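Long-range contacts in isomaltodextranase (PDB 5AWP), which hydrolyses (1->6)-alpha-D-glucosidic linkages in polysaccharides, removing successive isomaltose units from the non-reducing ends of the chains: residues Y40-G45 / G315-A320; A78-W83 / L121-N126; D262-N267 / L311-D316. All blocks are in the same frame, centred on the assembly; numbering follows the deposited sequence.

Contact 1 (Y40-G45 / G315-A320); sequences YWNIYG and GDFMRA. With BGC (beta-D-glucopyranose), chain B.
The ring of Phe317 lies sandwiched between two polar groups: the amide of Asn42 is stacked on one face, the planes 29° apart, and the carboxylate oxygen Asp316 OD1 sits 3.6 Å above the plane of the other face, over its centre. All this happens at the C-terminal end of a parallel (beta/alpha)8 barrel of the glycoside hydrolase 27 family. Segment 315-320 is in the loop that follows strand 312-314, and its Phe317 reaches past strand 343-345 to strand 39-42. No direct hydrogen bond joins the segments; side-chain packing and one water do. Asn42 ND2 and CG both come within 3.4 Å of Phe317 CZ, and the CB of Asn42 makes an off-centre CH-pi contact on the same face. The amide is tethered at both ends. Its OD1 accepts from Tyr44 N (2.8 Å), a capping bond at the start of helix 44-50, while its ND2 is bonded to Asp81.

The side chains of Tyr44 and Phe317 cross at about a right angle, but their rings meet obliquely, centroids 5.1 Å apart, planes at 48°. Phe317 CD2 approaches Tyr44 CG over one face of the tyrosine ring. Arg319 packs its CD at the edge of that same ring, and its NH1 is hydrogen-bonded to the backbone O of Asp271. Tyr40 brings its hydroxyl to the edge of Phe317; chi1 of 68° places CG between the backbone N and the carbonyl carbon, and the end of the side chain comes nearer Phe317. The hydroxyl is also bonded to Tyr197 and donates to a water at 2.6 Å, which in turn donates to Asp316 O. Tyr44 also borders the bound sugar: glucose O4 lies near the plane of its ring, at the edge, 3.1 Å from Tyr44 CE1.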
loop_
_atom_site.group_PDB
_atom_site.type_symbol
_atom_site.label_atom_id
_atom_site.label_comp_id
_atom_site.label_asym_id
_atom_site.label_seq_id
_atom_site.Cartn_x
_atom_site.Cartn_y
_atom_site.Cartn_z
ATOM N N TYR A 40 5.369 11.574 4.128
ATOM C CA TYR A 40 6.500 11.721 5.025
ATOM C C TYR A 40 7.769 12.196 4.367
ATOM O O TYR A 40 7.840 12.302 3.125
ATOM C CB TYR A 40 6.725 10.439 5.839
ATOM C CG TYR A 40 7.193 9.187 5.141
ATOM C CD1 TYR A 40 6.299 8.339 4.492
ATOM C CD2 TYR A 40 8.508 8.785 5.233
ATOM C CE1 TYR A 40 6.721 7.162 3.895
ATOM C CE2 TYR A 40 8.947 7.622 4.639
ATOM C CZ TYR A 40 8.055 6.807 3.971
ATOM O OH TYR A 40 8.519 5.623 3.433
ATOM N N TRP A 41 8.759 12.486 5.208
ATOM C CA TRP A 41 10.130 12.748 4.787
ATOM C C TRP A 41 11.034 11.689 5.383
ATOM O O TRP A 41 10.784 11.210 6.498
ATOM C CB TRP A 41 10.578 14.131 5.263
ATOM C CG TRP A 41 11.985 14.456 4.920
ATOM C CD1 TRP A 41 12.428 14.991 3.753
ATOM C CD2 TRP A 41 13.140 14.296 5.760
ATOM N NE1 TRP A 41 13.793 15.148 3.794
ATOM C CE2 TRP A 41 14.254 14.752 5.020
ATOM C CE3 TRP A 41 13.338 13.827 7.071
ATOM C CZ2 TRP A 41 15.541 14.729 5.525
ATOM C CZ3 TRP A 41 14.619 13.822 7.585
ATOM C CH2 TRP A 41 15.708 14.268 6.813
ATOM N N ASN A 42 12.058 11.290 4.625
ATOM C CA ASN A 42 13.004 10.290 5.067
ATOM C C ASN A 42 14.448 10.787 4.851
ATOM O O ASN A 42 14.724 11.502 3.887
ATOM C CB ASN A 42 12.727 8.988 4.311
ATOM C CG ASN A 42 13.626 7.860 4.732
ATOM O OD1 ASN A 42 14.797 7.835 4.374
ATOM N ND2 ASN A 42 13.072 6.885 5.467
ATOM N N ILE A 43 15.344 10.398 5.759
ATOM C CA ILE A 43 16.752 10.809 5.752
ATOM C C ILE A 43 17.607 10.221 4.601
ATOM O O ILE A 43 18.793 10.517 4.505
ATOM C CB ILE A 43 17.467 10.404 7.077
ATOM C CG1 ILE A 43 17.592 8.874 7.204
ATOM C CG2 ILE A 43 16.739 10.959 8.287
ATOM C CD1 ILE A 43 18.608 8.421 8.237
ATOM N N TYR A 44 17.009 9.421 3.725
ATOM C CA TYR A 44 17.748 8.733 2.665
ATOM C C TYR A 44 18.553 9.678 1.775
ATOM O O TYR A 44 19.624 9.306 1.307
ATOM C CB TYR A 44 16.780 7.929 1.817
ATOM C CG TYR A 44 17.385 6.943 0.832
ATOM C CD1 TYR A 44 17.787 5.666 1.242
ATOM C CD2 TYR A 44 17.513 7.263 -0.520
ATOM C CE1 TYR A 44 18.330 4.762 0.343
ATOM C CE2 TYR A 44 18.041 6.360 -1.425
ATOM C CZ TYR A 44 18.421 5.113 -1.001
ATOM O OH TYR A 44 18.916 4.211 -1.894
ATOM N N GLY A 45 18.044 10.887 1.549
ATOM C CA GLY A 45 18.730 11.856 0.696
ATOM C C GLY A 45 20.060 12.324 1.250
ATOM O O GLY A 45 20.944 12.730 0.492
ATOM N N GLY A 315 6.221 2.629 -3.391
ATOM C CA GLY A 315 7.218 2.943 -4.445
ATOM C C GLY A 315 8.532 3.538 -3.960
ATOM O O GLY A 315 9.368 3.986 -4.760
ATOM N N ASP A 316 8.715 3.555 -2.645
ATOM C CA ASP A 316 9.960 4.001 -2.006
ATOM C C ASP A 316 10.083 5.521 -1.943
ATOM O O ASP A 316 9.108 6.195 -1.581
ATOM C CB ASP A 316 11.201 3.324 -2.604
ATOM C CG ASP A 316 12.381 3.310 -1.631
ATOM O OD1 ASP A 316 12.194 2.984 -0.444
ATOM O OD2 ASP A 316 13.497 3.622 -2.059
ATOM N N PHE A 317 11.245 6.082 -2.259
ATOM C CA PHE A 317 11.516 7.471 -1.973
ATOM C C PHE A 317 11.582 8.344 -3.220
ATOM O O PHE A 317 12.121 7.938 -4.228
ATOM C CB PHE A 317 12.841 7.597 -1.249
ATOM C CG PHE A 317 12.917 6.814 0.023
ATOM C CD1 PHE A 317 11.847 6.778 0.904
ATOM C CD2 PHE A 317 14.096 6.170 0.378
ATOM C CE1 PHE A 317 11.921 6.058 2.082
ATOM C CE2 PHE A 317 14.179 5.468 1.587
ATOM C CZ PHE A 317 13.092 5.435 2.438
ATOM N N MET A 318 11.041 9.545 -3.114
ATOM C CA MET A 318 11.105 10.543 -4.206
ATOM C C MET A 318 12.299 11.448 -4.019
ATOM O O MET A 318 12.453 12.102 -2.987
ATOM C CB MET A 318 9.819 11.351 -4.262
ATOM C CG MET A 318 8.624 10.532 -4.679
ATOM S SD MET A 318 7.106 11.482 -4.914
ATOM C CE MET A 318 6.700 11.989 -3.248
ATOM N N ARG A 319 13.175 11.447 -5.010
ATOM C CA ARG A 319 14.382 12.255 -4.999
ATOM C C ARG A 319 14.301 13.201 -6.204
ATOM O O ARG A 319 14.869 12.938 -7.265
ATOM C CB ARG A 319 15.630 11.364 -5.053
ATOM C CG ARG A 319 15.644 10.228 -4.025
ATOM C CD ARG A 319 17.038 9.641 -3.874
ATOM N NE ARG A 319 17.985 10.677 -3.493
ATOM C CZ ARG A 319 19.294 10.676 -3.725
ATOM N NH1 ARG A 319 19.922 9.675 -4.344
ATOM N NH2 ARG A 319 19.990 11.730 -3.339
ATOM N N ALA A 320 13.555 14.277 -6.010
ATOM C CA ALA A 320 13.125 15.178 -7.105
ATOM C C ALA A 320 14.293 15.764 -7.883
ATOM O O ALA A 320 14.301 15.751 -9.128
ATOM C CB ALA A 320 12.254 16.311 -6.545
HETATM C C2 BGC B . 16.305 -0.697 1.584
HETATM C C3 BGC B . 16.463 0.813 1.477
HETATM C C4 BGC B . 17.293 1.305 2.659
HETATM C C5 BGC B . 18.633 0.604 2.697
HETATM C C6 BGC B . 19.411 0.998 3.938
HETATM C C1 BGC B . 17.679 -1.357 1.645
HETATM O O1 BGC B . 17.503 -2.749 1.888
HETATM O O2 BGC B . 15.536 -1.246 0.496
HETATM O O3 BGC B . 15.177 1.454 1.511
HETATM O O4 BGC B . 17.511 2.718 2.588
HETATM O O5 BGC B . 18.430 -0.805 2.732
HETATM O O6 BGC B . 20.640 0.286 3.888
HETATM O O HOH W 1 7.967 5.204 0.978
#

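Contact 2 (A78-W83 / L121-N126); sequences ACTDGW and LGVYYN. With GLC (alpha-D-glucopyranose), chain C; BGC (beta-D-glucopyranose), chain B.
Two extended first torsions set up the meeting of Asp81 and Tyr124: Tyr124 holds CG anti to its backbone N (chi1 175°), which lays one face of the phenol against the backbone of Asp81 and Gly82, and Asp81 likewise sets CG beside its own carbonyl carbon (chi1 -155°) and puts its carboxylate within bonding distance of the glucose. The peptide between Asp81 and Gly82 rests on one face of the tyrosine ring, with Asp81 C 3.3 Å above its plane toward the rim and Gly82 N over the centre. Gly82 CA adds a CH-pi contact on that face. The Asp81 carboxylate crosses the ring at a slant, OD1 coming 3.6 Å from Tyr124 CD2.

Earlier in both segments the chains run as neighbouring parallel strands, 77-79 and 120-124, of the (beta/alpha)8 barrel; Gly122 N bonds to Ala78 O, and Thr80 N to Gly122 O. Past the last bridge the chains stay side by side, but a side chain and a water now do the joining. Thr80 OG1 receives a weak bond from Tyr124 N at 3.4 Å. It also donates to a water that bonds to both Asp81 O and Tyr124 O, so three groups share one water.

Bound here is isomaltose, the disaccharide the enzyme releases: Asp81 OD2 accepts from O4 of its beta-glucose unit at 2.5 Å and from Gly82 N at 2.9 Å, the latter from above the carboxylate plane, and these two bonds fix the rotation of the carboxylate. The Tyr124 hydroxyl is bonded to Asp201, the likely nucleophile. Beyond Gly82, Trp83 lays one indole face against the alpha-glucose unit, whose C1 lies over the centre of the ring, and Trp83 N donates to the ring oxygen O5 of that unit at 2.8 Å.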
loop_
_atom_site.group_PDB
_atom_site.type_symbol
_atom_site.label_atom_id
_atom_site.label_comp_id
_atom_site.label_asym_id
_atom_site.label_seq_id
_atom_site.Cartn_x
_atom_site.Cartn_y
_atom_site.Cartn_z
ATOM N N ALA A 78 8.610 12.814 10.046
ATOM C CA ALA A 78 10.030 12.707 9.729
ATOM C C ALA A 78 10.488 11.323 10.137
ATOM O O ALA A 78 10.281 10.924 11.271
ATOM C CB ALA A 78 10.845 13.766 10.447
ATOM N N CYS A 79 11.083 10.604 9.182
ATOM C CA CYS A 79 11.332 9.178 9.282
ATOM C C CYS A 79 12.818 8.907 9.161
ATOM O O CYS A 79 13.454 9.347 8.217
ATOM C CB CYS A 79 10.592 8.415 8.174
ATOM S SG CYS A 79 10.541 6.615 8.418
ATOM N N THR A 80 13.376 8.215 10.142
ATOM C CA THR A 80 14.745 7.738 10.050
ATOM C C THR A 80 14.818 6.558 9.038
ATOM O O THR A 80 13.811 6.082 8.542
ATOM C CB THR A 80 15.315 7.368 11.435
ATOM O OG1 THR A 80 14.589 6.256 11.984
ATOM C CG2 THR A 80 15.206 8.562 12.399
ATOM N N ASP A 81 16.027 6.146 8.695
ATOM C CA ASP A 81 16.241 5.055 7.760
ATOM C C ASP A 81 17.369 4.156 8.290
ATOM O O ASP A 81 17.501 3.981 9.516
ATOM C CB ASP A 81 16.525 5.606 6.365
ATOM C CG ASP A 81 16.171 4.608 5.271
ATOM O OD1 ASP A 81 14.969 4.384 5.044
ATOM O OD2 ASP A 81 17.103 4.010 4.695
ATOM N N GLY A 82 18.146 3.555 7.389
ATOM C CA GLY A 82 19.149 2.576 7.746
ATOM C C GLY A 82 20.398 3.229 8.296
ATOM O O GLY A 82 20.341 4.298 8.889
ATOM N N TRP A 83 21.528 2.579 8.066
ATOM C CA TRP A 83 22.810 2.956 8.673
ATOM C C TRP A 83 22.678 2.923 10.194
ATOM O O TRP A 83 23.164 3.799 10.872
ATOM C CB TRP A 83 23.336 4.307 8.093
ATOM C CG TRP A 83 23.609 4.184 6.608
ATOM C CD1 TRP A 83 24.801 3.827 6.006
ATOM C CD2 TRP A 83 22.652 4.321 5.538
ATOM N NE1 TRP A 83 24.640 3.766 4.634
ATOM C CE2 TRP A 83 23.336 4.065 4.324
ATOM C CE3 TRP A 83 21.293 4.657 5.488
ATOM C CZ2 TRP A 83 22.701 4.142 3.076
ATOM C CZ3 TRP A 83 20.657 4.715 4.236
ATOM C CH2 TRP A 83 21.360 4.438 3.054
ATOM N N LEU A 121 7.255 11.218 14.584
ATOM C CA LEU A 121 8.473 10.479 14.332
ATOM C C LEU A 121 8.173 9.184 13.613
ATOM O O LEU A 121 7.368 8.379 14.092
ATOM C CB LEU A 121 9.162 10.150 15.658
ATOM C CG LEU A 121 10.399 9.249 15.594
ATOM C CD1 LEU A 121 11.543 9.990 14.944
ATOM C CD2 LEU A 121 10.799 8.815 16.994
ATOM N N GLY A 122 8.870 8.952 12.509
ATOM C CA GLY A 122 8.826 7.652 11.835
ATOM C C GLY A 122 10.118 6.921 12.072
ATOM O O GLY A 122 11.171 7.543 12.089
ATOM N N VAL A 123 10.063 5.611 12.259
ATOM C CA VAL A 123 11.265 4.857 12.593
ATOM C C VAL A 123 11.503 3.691 11.632
ATOM O O VAL A 123 10.587 2.904 11.345
ATOM C CB VAL A 123 11.209 4.303 14.042
ATOM C CG1 VAL A 123 12.377 3.356 14.285
ATOM C CG2 VAL A 123 11.273 5.443 15.052
ATOM N N TYR A 124 12.754 3.560 11.203
ATOM C CA TYR A 124 13.236 2.386 10.472
ATOM C C TYR A 124 13.925 1.486 11.464
ATOM O O TYR A 124 14.972 1.856 12.020
ATOM C CB TYR A 124 14.210 2.830 9.402
ATOM C CG TYR A 124 14.931 1.774 8.599
ATOM C CD1 TYR A 124 16.024 1.118 9.136
ATOM C CD2 TYR A 124 14.606 1.510 7.262
ATOM C CE1 TYR A 124 16.736 0.195 8.419
ATOM C CE2 TYR A 124 15.327 0.557 6.535
ATOM C CZ TYR A 124 16.402 -0.089 7.145
ATOM O OH TYR A 124 17.209 -1.029 6.528
ATOM N N TYR A 125 13.333 0.325 11.709
ATOM C CA TYR A 125 14.011 -0.721 12.483
ATOM C C TYR A 125 13.299 -2.023 12.319
ATOM O O TYR A 125 12.080 -2.052 12.036
ATOM C CB TYR A 125 14.119 -0.393 13.979
ATOM C CG TYR A 125 15.394 -0.967 14.588
ATOM C CD1 TYR A 125 16.613 -0.380 14.332
ATOM C CD2 TYR A 125 15.378 -2.109 15.392
ATOM C CE1 TYR A 125 17.784 -0.896 14.848
ATOM C CE2 TYR A 125 16.560 -2.629 15.925
ATOM C CZ TYR A 125 17.757 -2.015 15.637
ATOM O OH TYR A 125 18.942 -2.482 16.148
ATOM N N ASN A 126 14.070 -3.093 12.481
ATOM C CA ASN A 126 13.557 -4.439 12.411
ATOM C C ASN A 126 13.597 -5.033 13.809
ATOM O O ASN A 126 14.667 -5.181 14.363
ATOM C CB ASN A 126 14.382 -5.291 11.421
ATOM C CG ASN A 126 13.793 -6.686 11.199
ATOM O OD1 ASN A 126 13.205 -7.290 12.099
ATOM N ND2 ASN A 126 13.976 -7.216 9.982
HETATM C C1 GLC C . 21.563 0.861 4.821
HETATM C C2 GLC C . 22.982 0.408 4.437
HETATM C C3 GLC C . 23.242 -1.042 4.761
HETATM C C4 GLC C . 22.875 -1.256 6.220
HETATM C C5 GLC C . 21.405 -0.876 6.416
HETATM C C6 GLC C . 20.942 -1.066 7.851
HETATM O O2 GLC C . 23.228 0.621 3.067
HETATM O O3 GLC C . 24.614 -1.300 4.582
HETATM O O4 GLC C . 23.182 -2.566 6.656
HETATM O O5 GLC C . 21.278 0.517 6.166
HETATM O O6 GLC C . 21.717 -0.348 8.787
HETATM C C2 BGC B . 16.305 -0.697 1.584
HETATM C C3 BGC B . 16.463 0.813 1.477
HETATM C C4 BGC B . 17.293 1.305 2.659
HETATM C C5 BGC B . 18.633 0.604 2.697
HETATM C C6 BGC B . 19.411 0.998 3.938
HETATM C C1 BGC B . 17.679 -1.357 1.645
HETATM O O1 BGC B . 17.503 -2.749 1.888
HETATM O O2 BGC B . 15.536 -1.246 0.496
HETATM O O3 BGC B . 15.177 1.454 1.511
HETATM O O4 BGC B . 17.511 2.718 2.588
HETATM O O5 BGC B . 18.430 -0.805 2.732
HETATM O O6 BGC B . 20.640 0.286 3.888
HETATM O O HOH W 2 16.182 4.226 12.026
#

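Contact 3 (D262-N267 / L311-D316). With BGC (beta-D-glucopyranose), chain B.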
loop_
_atom_site.group_PDB
_atom_site.type_symbol
_atom_site.label_atom_id
_atom_site.label_comp_id
_atom_site.label_asym_id
_atom_site.label_seq_id
_atom_site.Cartn_x
_atom_site.Cartn_y
_atom_site.Cartn_z
ATOM N N ASP A 262 0.846 -3.491 6.331
ATOM C CA ASP A 262 0.058 -2.457 5.667
ATOM C C ASP A 262 0.650 -2.021 4.336
ATOM O O ASP A 262 -0.109 -1.773 3.379
ATOM C CB ASP A 262 -0.089 -1.220 6.566
ATOM C CG ASP A 262 -0.800 -1.522 7.862
ATOM O OD1 ASP A 262 -1.842 -2.208 7.802
ATOM O OD2 ASP A 262 -0.308 -1.088 8.926
ATOM N N LEU A 263 1.972 -1.841 4.301
ATOM C CA LEU A 263 2.674 -1.439 3.076
ATOM C C LEU A 263 3.690 -2.501 2.682
ATOM O O LEU A 263 4.332 -3.097 3.561
ATOM C CB LEU A 263 3.446 -0.111 3.274
ATOM C CG LEU A 263 2.687 1.206 3.143
ATOM C CD1 LEU A 263 1.771 1.448 4.311
ATOM C CD2 LEU A 263 3.655 2.370 3.022
ATOM N N VAL A 264 3.858 -2.696 1.372
ATOM C CA VAL A 264 4.992 -3.475 0.824
ATOM C C VAL A 264 5.732 -2.701 -0.282
ATOM O O VAL A 264 5.115 -2.100 -1.159
ATOM C CB VAL A 264 4.559 -4.837 0.273
ATOM C CG1 VAL A 264 4.152 -5.767 1.420
ATOM C CG2 VAL A 264 3.419 -4.704 -0.736
ATOM N N ARG A 265 7.054 -2.705 -0.222
ATOM C CA ARG A 265 7.876 -2.170 -1.306
ATOM C C ARG A 265 7.681 -3.021 -2.559
ATOM O O ARG A 265 7.667 -4.258 -2.483
ATOM C CB ARG A 265 9.375 -2.100 -0.919
ATOM C CG ARG A 265 9.773 -0.776 -0.274
ATOM C CD ARG A 265 10.231 0.272 -1.289
ATOM N NE ARG A 265 11.347 -0.293 -2.060
ATOM C CZ ARG A 265 12.598 -0.398 -1.597
ATOM N NH1 ARG A 265 12.914 0.098 -0.426
ATOM N NH2 ARG A 265 13.530 -1.020 -2.308
ATOM N N ILE A 266 7.514 -2.351 -3.701
ATOM C CA ILE A 266 7.269 -3.040 -4.965
ATOM C C ILE A 266 8.372 -2.814 -6.005
ATOM O O ILE A 266 8.183 -3.184 -7.163
ATOM C CB ILE A 266 5.870 -2.706 -5.552
ATOM C CG1 ILE A 266 5.588 -1.193 -5.644
ATOM C CG2 ILE A 266 4.795 -3.376 -4.696
ATOM C CD1 ILE A 266 6.513 -0.364 -6.518
ATOM N N ASN A 267 9.498 -2.228 -5.566
ATOM C CA ASN A 267 10.639 -1.835 -6.407
ATOM C C ASN A 267 12.008 -1.937 -5.712
ATOM O O ASN A 267 12.114 -1.936 -4.460
ATOM C CB ASN A 267 10.476 -0.397 -6.923
ATOM C CG ASN A 267 10.343 0.633 -5.806
ATOM O OD1 ASN A 267 9.907 0.323 -4.681
ATOM N ND2 ASN A 267 10.723 1.875 -6.110
ATOM N N LEU A 311 -3.390 -4.256 0.578
ATOM C CA LEU A 311 -2.100 -3.632 0.846
ATOM C C LEU A 311 -2.010 -2.270 0.190
ATOM O O LEU A 311 -2.611 -2.029 -0.870
ATOM C CB LEU A 311 -0.949 -4.517 0.312
ATOM C CG LEU A 311 -0.544 -5.709 1.181
ATOM C CD1 LEU A 311 0.272 -6.733 0.381
ATOM C CD2 LEU A 311 0.205 -5.214 2.399
ATOM N N ILE A 312 -1.227 -1.397 0.813
ATOM C CA ILE A 312 -0.743 -0.181 0.153
ATOM C C ILE A 312 0.624 -0.475 -0.485
ATOM O O ILE A 312 1.517 -0.952 0.181
ATOM C CB ILE A 312 -0.626 0.975 1.155
ATOM C CG1 ILE A 312 -2.024 1.377 1.612
ATOM C CG2 ILE A 312 0.099 2.171 0.491
ATOM C CD1 ILE A 312 -2.101 2.222 2.863
ATOM N N LEU A 313 0.785 -0.179 -1.768
ATOM C CA LEU A 313 2.029 -0.462 -2.455
ATOM C C LEU A 313 2.996 0.714 -2.291
ATOM O O LEU A 313 2.601 1.870 -2.440
ATOM C CB LEU A 313 1.758 -0.767 -3.928
ATOM C CG LEU A 313 0.724 -1.860 -4.180
ATOM C CD1 LEU A 313 0.622 -2.148 -5.674
ATOM C CD2 LEU A 313 1.068 -3.147 -3.412
ATOM N N ASP A 314 4.244 0.399 -1.953
ATOM C CA ASP A 314 5.235 1.385 -1.562
ATOM C C ASP A 314 6.254 1.506 -2.689
ATOM O O ASP A 314 7.006 0.567 -2.969
ATOM C CB ASP A 314 5.833 0.956 -0.209
ATOM C CG ASP A 314 6.992 1.827 0.257
ATOM O OD1 ASP A 314 7.272 2.869 -0.372
ATOM O OD2 ASP A 314 7.631 1.423 1.247
ATOM N N GLY A 315 6.221 2.629 -3.391
ATOM C CA GLY A 315 7.218 2.943 -4.445
ATOM C C GLY A 315 8.532 3.538 -3.960
ATOM O O GLY A 315 9.368 3.986 -4.760
ATOM N N ASP A 316 8.715 3.555 -2.645
ATOM C CA ASP A 316 9.960 4.001 -2.006
ATOM C C ASP A 316 10.083 5.521 -1.943
ATOM O O ASP A 316 9.108 6.195 -1.581
ATOM C CB ASP A 316 11.201 3.324 -2.604
ATOM C CG ASP A 316 12.381 3.310 -1.631
ATOM O OD1 ASP A 316 12.194 2.984 -0.444
ATOM O OD2 ASP A 316 13.497 3.622 -2.059
HETATM C C2 BGC B . 16.305 -0.697 1.584
HETATM C C3 BGC B . 16.463 0.813 1.477
HETATM C C4 BGC B . 17.293 1.305 2.659
HETATM C C5 BGC B . 18.633 0.604 2.697
HETATM C C6 BGC B . 19.411 0.998 3.938
HETATM C C1 BGC B . 17.679 -1.357 1.645
HETATM O O1 BGC B . 17.503 -2.749 1.888
HETATM O O2 BGC B . 15.536 -1.246 0.496
HETATM O O3 BGC B . 15.177 1.454 1.511
HETATM O O4 BGC B . 17.511 2.718 2.588
HETATM O O5 BGC B . 18.430 -0.805 2.732
HETATM O O6 BGC B . 20.640 0.286 3.888
#
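Arg265 NH1 forms a salt bridge with Asp316 OD1 across the contact (3.0 Å). Arg265 NH1 also donates to glucose O2 at 3.1 Å, with a weaker bond to O3. Within its own segment, NE and NH2 both grip Asn267 O side-on, in the guanidinium plane, and NH2 has a further salt bridge to Asp269. The group is therefore pinned flat, with Asp316 CG over one of its faces and sugar O2 at its edge; bends at chi2 and chi3 (-90° and -57°) curl the chain back over its own loop. Asp316 OD1 is shared with Arg199, and its OD2 takes the backbone N of Ala270.

Both oxygens of Asp314 have partners too: OD1 accepts from Asp316 N at 2.8 Å in an Asx turn, and OD2 pairs with Arg199. Strands 263-265 and 312-314 are parallel neighbours in the (beta/alpha)8 barrel, and Arg265, at the end of the first, reaches the sugar. The backbone bonds alternate between the two: Ile312 N to Asp262 O, Val264 N to Ile312 O, Asp314 N to Val264 O and Ile266 N to Asp314 O. Just beyond, Asn267 ND2 donates to Gly315 O at 2.8 Å, from well above the carbonyl plane.

On the face away from Arg265, Val264 CG2 meets both Leu311 CD1 and Leu313 CD2, each at 3.9 Å, and Ile266 CG2 leans on the same Leu313 methyl. At the far end from the sugar, Asp262 OD1 is held by Arg27 and Ser29, and OD2 by Val243 N.

All three contacts belong to one eight-stranded parallel barrel, contact 1 partly through the loop after strand 312-314, and touch the same bound glucose, with centres 12 to 16 Å apart. Contact 2 uses the pair 77-79 and 120-124, contact 3 the pair 263-265 and 312-314. Strand 39-42 of contact 1 neighbours 77-79, and contacts 1 and 2 touch directly, Trp41 O meeting Cys79 N. Contact 2 is nested within the loop closed by contact 1 and finishes before contact 3 begins; contacts 1 and 3 share Gly315 and Asp316. Contacts 2 and 3 approach to about 6 Å without touching. The shared sugar meets residues from distant parts of the sequence that the barrel gathers at its C-terminal end.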